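Local structure of Pyrsv_gp04 (Pyrobaculum spherical virus, 2VXZ) at residues G78-N90 with L100-F114. The protein is of unknown function but belongs to a helix-turn-helix-related transcriptional-regulator family and may control viral transcription. Residues are numbered along the deposited sequence; the frame is centred on the assembly and turned at random. Where two conformers were deposited one is given.
Sequences GMIREVERLVTTN and LHDLIIKDPQARKFF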
loop_
_atom_site.group_PDB
_atom_site.type_symbol
_atom_site.label_atom_id
_atom_site.label_comp_id
_atom_site.label_asym_id
_atom_site.label_seq_id
_atom_site.Cartn_x
_atom_site.Cartn_y
_atom_site.Cartn_z
ATOM N N GLY A 78 4.223 7.562 6.419
ATOM C CA GLY A 78 5.317 7.369 5.473
ATOM C C GLY A 78 4.904 7.564 4.031
ATOM O O GLY A 78 5.599 8.233 3.267
HETATM N N MSE A 79 3.767 6.983 3.647
HETATM C CA MSE A 79 3.273 7.124 2.273
HETATM C C MSE A 79 2.961 8.578 1.978
HETATM O O MSE A 79 3.252 9.082 0.887
HETATM C CB MSE A 79 2.032 6.261 2.053
HETATM C CG MSE A 79 2.330 4.791 2.101
HETATM SE SE MSE A 79 0.808 3.764 1.482
HETATM C CE MSE A 79 -0.436 4.147 2.902
ATOM N N ILE A 80 2.379 9.258 2.953
ATOM C CA ILE A 80 2.034 10.673 2.787
ATOM C C ILE A 80 3.275 11.541 2.625
ATOM O O ILE A 80 3.327 12.375 1.728
ATOM C CB ILE A 80 1.139 11.174 3.932
ATOM C CG1 ILE A 80 -0.223 10.471 3.867
ATOM C CG2 ILE A 80 0.910 12.668 3.811
ATOM C CD1 ILE A 80 -1.153 10.831 4.989
ATOM N N ARG A 81 4.286 11.322 3.457
ATOM C CA ARG A 81 5.538 12.074 3.351
ATOM C C ARG A 81 6.205 11.881 1.994
ATOM O O ARG A 81 6.744 12.837 1.430
ATOM C CB ARG A 81 6.509 11.697 4.472
ATOM C CG ARG A 81 6.069 12.163 5.853
ATOM C CD ARG A 81 7.189 12.053 6.867
ATOM N NE ARG A 81 7.680 10.684 6.992
ATOM C CZ ARG A 81 7.216 9.760 7.837
ATOM N NH1 ARG A 81 6.225 10.023 8.685
ATOM N NH2 ARG A 81 7.760 8.552 7.827
ATOM N N GLU A 82 6.170 10.651 1.476
ATOM C CA GLU A 82 6.760 10.360 0.176
ATOM C C GLU A 82 6.007 11.065 -0.937
ATOM O O GLU A 82 6.630 11.675 -1.782
ATOM C CB GLU A 82 6.827 8.860 -0.107
ATOM C CG GLU A 82 7.861 8.134 0.724
ATOM C CD GLU A 82 9.281 8.474 0.326
ATOM O OE1 GLU A 82 9.671 8.158 -0.808
ATOM O OE2 GLU A 82 10.005 9.081 1.134
ATOM N N VAL A 83 4.670 10.988 -0.940
ATOM C CA VAL A 83 3.883 11.712 -1.945
ATOM C C VAL A 83 4.192 13.214 -1.870
ATOM O O VAL A 83 4.442 13.859 -2.890
ATOM C CB VAL A 83 2.362 11.466 -1.806
ATOM C CG1 VAL A 83 1.563 12.380 -2.777
ATOM C CG2 VAL A 83 2.035 9.989 -2.043
ATOM N N GLU A 84 4.199 13.769 -0.668
ATOM C CA GLU A 84 4.397 15.209 -0.521
ATOM C C GLU A 84 5.805 15.625 -0.901
ATOM O O GLU A 84 5.996 16.719 -1.441
ATOM C CB GLU A 84 4.051 15.661 0.897
ATOM C CG GLU A 84 2.572 15.470 1.203
ATOM C CD GLU A 84 2.102 16.351 2.302
ATOM O OE1 GLU A 84 2.450 16.065 3.466
ATOM O OE2 GLU A 84 1.399 17.343 1.984
ATOM N N ARG A 85 6.790 14.756 -0.658
ATOM C CA ARG A 85 8.163 15.032 -1.119
ATOM C C ARG A 85 8.231 15.098 -2.651
ATOM O O ARG A 85 8.862 16.005 -3.226
ATOM C CB ARG A 85 9.153 13.993 -0.596
ATOM C CG ARG A 85 10.591 14.263 -1.042
ATOM C CD ARG A 85 11.569 13.294 -0.464
ATOM N NE ARG A 85 11.261 11.936 -0.869
ATOM C CZ ARG A 85 11.581 11.391 -2.043
ATOM N NH1 ARG A 85 12.246 12.071 -2.968
ATOM N NH2 ARG A 85 11.240 10.140 -2.285
ATOM N N LEU A 86 7.602 14.130 -3.308
ATOM C CA LEU A 86 7.581 14.103 -4.769
ATOM C C LEU A 86 6.828 15.316 -5.343
ATOM O O LEU A 86 7.221 15.870 -6.376
ATOM C CB LEU A 86 6.977 12.798 -5.281
ATOM C CG LEU A 86 7.720 11.514 -4.940
ATOM C CD1 LEU A 86 6.881 10.278 -5.349
ATOM C CD2 LEU A 86 9.112 11.490 -5.561
ATOM N N VAL A 87 5.755 15.725 -4.681
ATOM C CA VAL A 87 4.998 16.910 -5.106
ATOM C C VAL A 87 5.824 18.193 -4.946
ATOM O O VAL A 87 5.829 19.067 -5.828
ATOM C CB VAL A 87 3.676 17.031 -4.314
ATOM C CG1 VAL A 87 3.108 18.441 -4.419
ATOM C CG2 VAL A 87 2.675 15.990 -4.807
ATOM N N THR A 88 6.516 18.298 -3.820
ATOM C CA THR A 88 7.330 19.475 -3.522
ATOM C C THR A 88 8.496 19.571 -4.495
ATOM O O THR A 88 8.722 20.627 -5.083
ATOM C CB THR A 88 7.852 19.443 -2.082
ATOM O OG1 THR A 88 6.738 19.522 -1.181
ATOM C CG2 THR A 88 8.811 20.611 -1.809
ATOM N N THR A 89 9.220 18.463 -4.665
ATOM C CA THR A 89 10.413 18.429 -5.510
ATOM C C THR A 89 10.087 18.792 -6.953
ATOM O O THR A 89 10.894 19.399 -7.646
ATOM C CB THR A 89 11.068 17.032 -5.480
ATOM O OG1 THR A 89 11.359 16.681 -4.124
ATOM C CG2 THR A 89 12.357 17.006 -6.295
ATOM N N ASN A 90 8.896 18.408 -7.402
ATOM C CA ASN A 90 8.467 18.692 -8.765
ATOM C C ASN A 90 7.567 19.926 -8.876
ATOM O O ASN A 90 7.084 20.233 -9.959
ATOM C CB ASN A 90 7.782 17.456 -9.344
ATOM C CG ASN A 90 8.760 16.324 -9.618
ATOM O OD1 ASN A 90 9.340 16.252 -10.697
ATOM N ND2 ASN A 90 8.947 15.433 -8.647
ATOM N N LEU A 100 1.455 10.185 -10.334
ATOM C CA LEU A 100 2.080 9.776 -9.088
ATOM C C LEU A 100 2.799 8.455 -9.282
ATOM O O LEU A 100 3.920 8.289 -8.821
ATOM C CB LEU A 100 1.050 9.678 -7.970
ATOM C CG LEU A 100 1.588 9.186 -6.626
ATOM C CD1 LEU A 100 2.688 10.112 -6.104
ATOM C CD2 LEU A 100 0.445 9.042 -5.603
ATOM N N HIS A 101 2.155 7.504 -9.960
ATOM C CA HIS A 101 2.837 6.245 -10.253
ATOM C C HIS A 101 4.167 6.506 -10.961
ATOM O O HIS A 101 5.211 5.936 -10.591
ATOM C CB HIS A 101 1.991 5.292 -11.094
ATOM C CG HIS A 101 2.625 3.947 -11.278
ATOM N ND1 HIS A 101 3.157 3.523 -12.476
ATOM C CD2 HIS A 101 2.843 2.944 -10.396
ATOM C CE1 HIS A 101 3.656 2.310 -12.331
ATOM N NE2 HIS A 101 3.486 1.937 -11.076
ATOM N N ASP A 102 4.132 7.375 -11.970
ATOM C CA ASP A 102 5.329 7.661 -12.736
ATOM C C ASP A 102 6.403 8.298 -11.857
ATOM O O ASP A 102 7.578 7.934 -11.965
ATOM C CB ASP A 102 5.019 8.573 -13.909
ATOM C CG ASP A 102 5.938 8.335 -15.096
ATOM O OD1 ASP A 102 6.000 7.195 -15.607
ATOM O OD2 ASP A 102 6.597 9.292 -15.518
ATOM N N LEU A 103 6.018 9.225 -10.975
ATOM C CA LEU A 103 7.019 9.847 -10.090
ATOM C C LEU A 103 7.614 8.824 -9.116
ATOM O O LEU A 103 8.814 8.872 -8.804
ATOM C CB LEU A 103 6.447 11.033 -9.312
ATOM C CG LEU A 103 6.105 12.269 -10.143
ATOM C CD1 LEU A 103 5.323 13.238 -9.299
ATOM C CD2 LEU A 103 7.391 12.923 -10.697
ATOM N N ILE A 104 6.786 7.907 -8.636
ATOM C CA ILE A 104 7.253 6.875 -7.709
ATOM C C ILE A 104 8.255 5.946 -8.373
ATOM O O ILE A 104 9.333 5.757 -7.857
ATOM C CB ILE A 104 6.093 6.070 -7.131
ATOM C CG1 ILE A 104 5.286 6.923 -6.162
ATOM C CG2 ILE A 104 6.579 4.818 -6.431
ATOM C CD1 ILE A 104 3.918 6.287 -5.803
ATOM N N ILE A 105 7.928 5.392 -9.533
ATOM C CA ILE A 105 8.817 4.381 -10.127
ATOM C C ILE A 105 10.132 4.968 -10.643
ATOM O O ILE A 105 11.130 4.239 -10.748
ATOM C CB ILE A 105 8.129 3.516 -11.225
ATOM C CG1 ILE A 105 7.678 4.373 -12.406
ATOM C CG2 ILE A 105 7.003 2.678 -10.616
ATOM C CD1 ILE A 105 7.017 3.587 -13.521
ATOM N N LYS A 106 10.139 6.270 -10.936
ATOM C CA LYS A 106 11.345 6.993 -11.372
ATOM C C LYS A 106 12.242 7.493 -10.228
ATOM O O LYS A 106 13.379 7.912 -10.474
ATOM C CB LYS A 106 10.963 8.190 -12.253
ATOM C CG LYS A 106 10.574 7.824 -13.676
ATOM C CD LYS A 106 11.159 8.811 -14.710
ATOM C CE LYS A 106 12.692 8.649 -14.940
ATOM N NZ LYS A 106 13.158 7.466 -15.768
ATOM N N ASP A 107 11.739 7.491 -9.000
ATOM C CA ASP A 107 12.515 7.939 -7.853
ATOM C C ASP A 107 12.943 6.736 -7.019
ATOM O O ASP A 107 12.097 6.028 -6.473
ATOM C CB ASP A 107 11.698 8.901 -6.999
ATOM C CG ASP A 107 12.458 9.371 -5.778
ATOM O OD1 ASP A 107 13.290 10.281 -5.910
ATOM O OD2 ASP A 107 12.247 8.828 -4.685
ATOM N N PRO A 108 14.259 6.462 -6.951
ATOM C CA PRO A 108 14.704 5.262 -6.245
ATOM C C PRO A 108 14.177 5.093 -4.820
ATOM O O PRO A 108 13.795 3.988 -4.452
ATOM C CB PRO A 108 16.217 5.415 -6.249
ATOM C CG PRO A 108 16.494 6.181 -7.510
ATOM C CD PRO A 108 15.400 7.170 -7.566
ATOM N N GLN A 109 14.164 6.171 -4.039
ATOM C CA GLN A 109 13.731 6.089 -2.643
ATOM C C GLN A 109 12.247 5.742 -2.574
ATOM O O GLN A 109 11.854 4.792 -1.874
ATOM C CB GLN A 109 14.020 7.389 -1.878
ATOM C CG GLN A 109 13.384 7.412 -0.487
ATOM C CD GLN A 109 13.761 8.629 0.319
ATOM O OE1 GLN A 109 14.944 8.923 0.507
ATOM N NE2 GLN A 109 12.755 9.328 0.837
ATOM N N ALA A 110 11.430 6.492 -3.314
ATOM C CA ALA A 110 9.979 6.226 -3.358
ATOM C C ALA A 110 9.690 4.827 -3.887
ATOM O O ALA A 110 8.842 4.113 -3.344
ATOM C CB ALA A 110 9.238 7.293 -4.203
ATOM N N ARG A 111 10.394 4.415 -4.934
ATOM C CA ARG A 111 10.163 3.094 -5.504
ATOM C C ARG A 111 10.458 1.982 -4.497
ATOM O O ARG A 111 9.673 1.041 -4.363
ATOM C CB ARG A 111 11.008 2.880 -6.769
ATOM C CG ARG A 111 10.580 1.649 -7.564
ATOM C CD ARG A 111 11.511 1.324 -8.718
ATOM N NE ARG A 111 11.137 0.019 -9.272
ATOM C CZ ARG A 111 10.816 -0.241 -10.541
ATOM N NH1 ARG A 111 10.873 0.691 -11.493
ATOM N NH2 ARG A 111 10.462 -1.480 -10.868
ATOM N N LYS A 112 11.596 2.081 -3.820
ATOM C CA LYS A 112 11.976 1.122 -2.779
ATOM C C LYS A 112 10.928 1.060 -1.673
ATOM O O LYS A 112 10.542 -0.022 -1.245
ATOM C CB LYS A 112 13.336 1.476 -2.177
ATOM C CG LYS A 112 13.818 0.502 -1.104
ATOM C CD LYS A 112 15.164 0.902 -0.544
ATOM C CE LYS A 112 15.454 0.231 0.807
ATOM N NZ LYS A 112 15.703 -1.225 0.668
ATOM N N PHE A 113 10.482 2.222 -1.215
ATOM C CA PHE A 113 9.484 2.292 -0.152
ATOM C C PHE A 113 8.166 1.648 -0.567
ATOM O O PHE A 113 7.666 0.741 0.094
ATOM C CB PHE A 113 9.254 3.737 0.264
ATOM C CG PHE A 113 8.212 3.898 1.333
ATOM C CD1 PHE A 113 8.449 3.452 2.622
ATOM C CD2 PHE A 113 6.993 4.486 1.049
ATOM C CE1 PHE A 113 7.477 3.603 3.611
ATOM C CE2 PHE A 113 6.031 4.641 2.034
ATOM C CZ PHE A 113 6.268 4.192 3.300
ATOM N N PHE A 114 7.603 2.109 -1.675
ATOM C CA PHE A 114 6.304 1.590 -2.098
ATOM C C PHE A 114 6.369 0.104 -2.494
ATOM O O PHE A 114 5.429 -0.631 -2.246
ATOM C CB PHE A 114 5.677 2.461 -3.204
ATOM C CG PHE A 114 4.995 3.696 -2.679
ATOM C CD1 PHE A 114 5.662 4.903 -2.636
ATOM C CD2 PHE A 114 3.697 3.641 -2.198
ATOM C CE1 PHE A 114 5.050 6.039 -2.135
ATOM C CE2 PHE A 114 3.069 4.781 -1.705
ATOM C CZ PHE A 114 3.750 5.979 -1.667
#
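The R85 guanidinium has Q109 CD over one face, with the carboxyl carbons E82 CD and D107 CG at its edge, near its plane, though the D107 carboxylate is turned 41° from it. The F114 ring has I104 CD1 over one face and F113 CD2 over the opposite one, both offset toward the rim, and A110 O at its edge, in plane; M79, E82 and V83 of helix 78-89 reach it obliquely. M79, a selenomethionine, sets SE 5.2 Å from the F114 ring centroid, a Met-aromatic contact. F113 swings out, CG anti to its backbone N (chi1 179°), and brings CE2 to 3.7 Å from M79 CG; its CZ packs on the backbone of G78, a glycine that lets the ring come close.

Arginine suits its place because a single nitrogen serves two acids: R85 NH2 gives D107 OD2 a nearly straight bond of 2.9 Å and E82 OE1 another of 2.9 Å. Both acceptors are met from above their carboxylate planes. The anti lone pair of D107 OD2 takes A110 N at 2.8 Å, so that D107, the N-cap residue, caps helix 108-115. E82, bent at chi2 (-70°), packs CG against F113 CD2 and receives Q109 NE2 on the syn lone pair of OE2 at 2.8 Å.

Beneath this polar layer L86 drops as a knob among L100, L103, I104 and A110, its CD1 3.8 Å from I104 CG1; the small A110 admits it. V83 meets L100 and also touches L134 of helix 125-139. The helix pair 97-106 and 108-115 thus packs on helix 69-89 through an apolar floor, while the shared cation probably offsets the mutual repulsion of E82 and D107 and ties the helix cap to the interface.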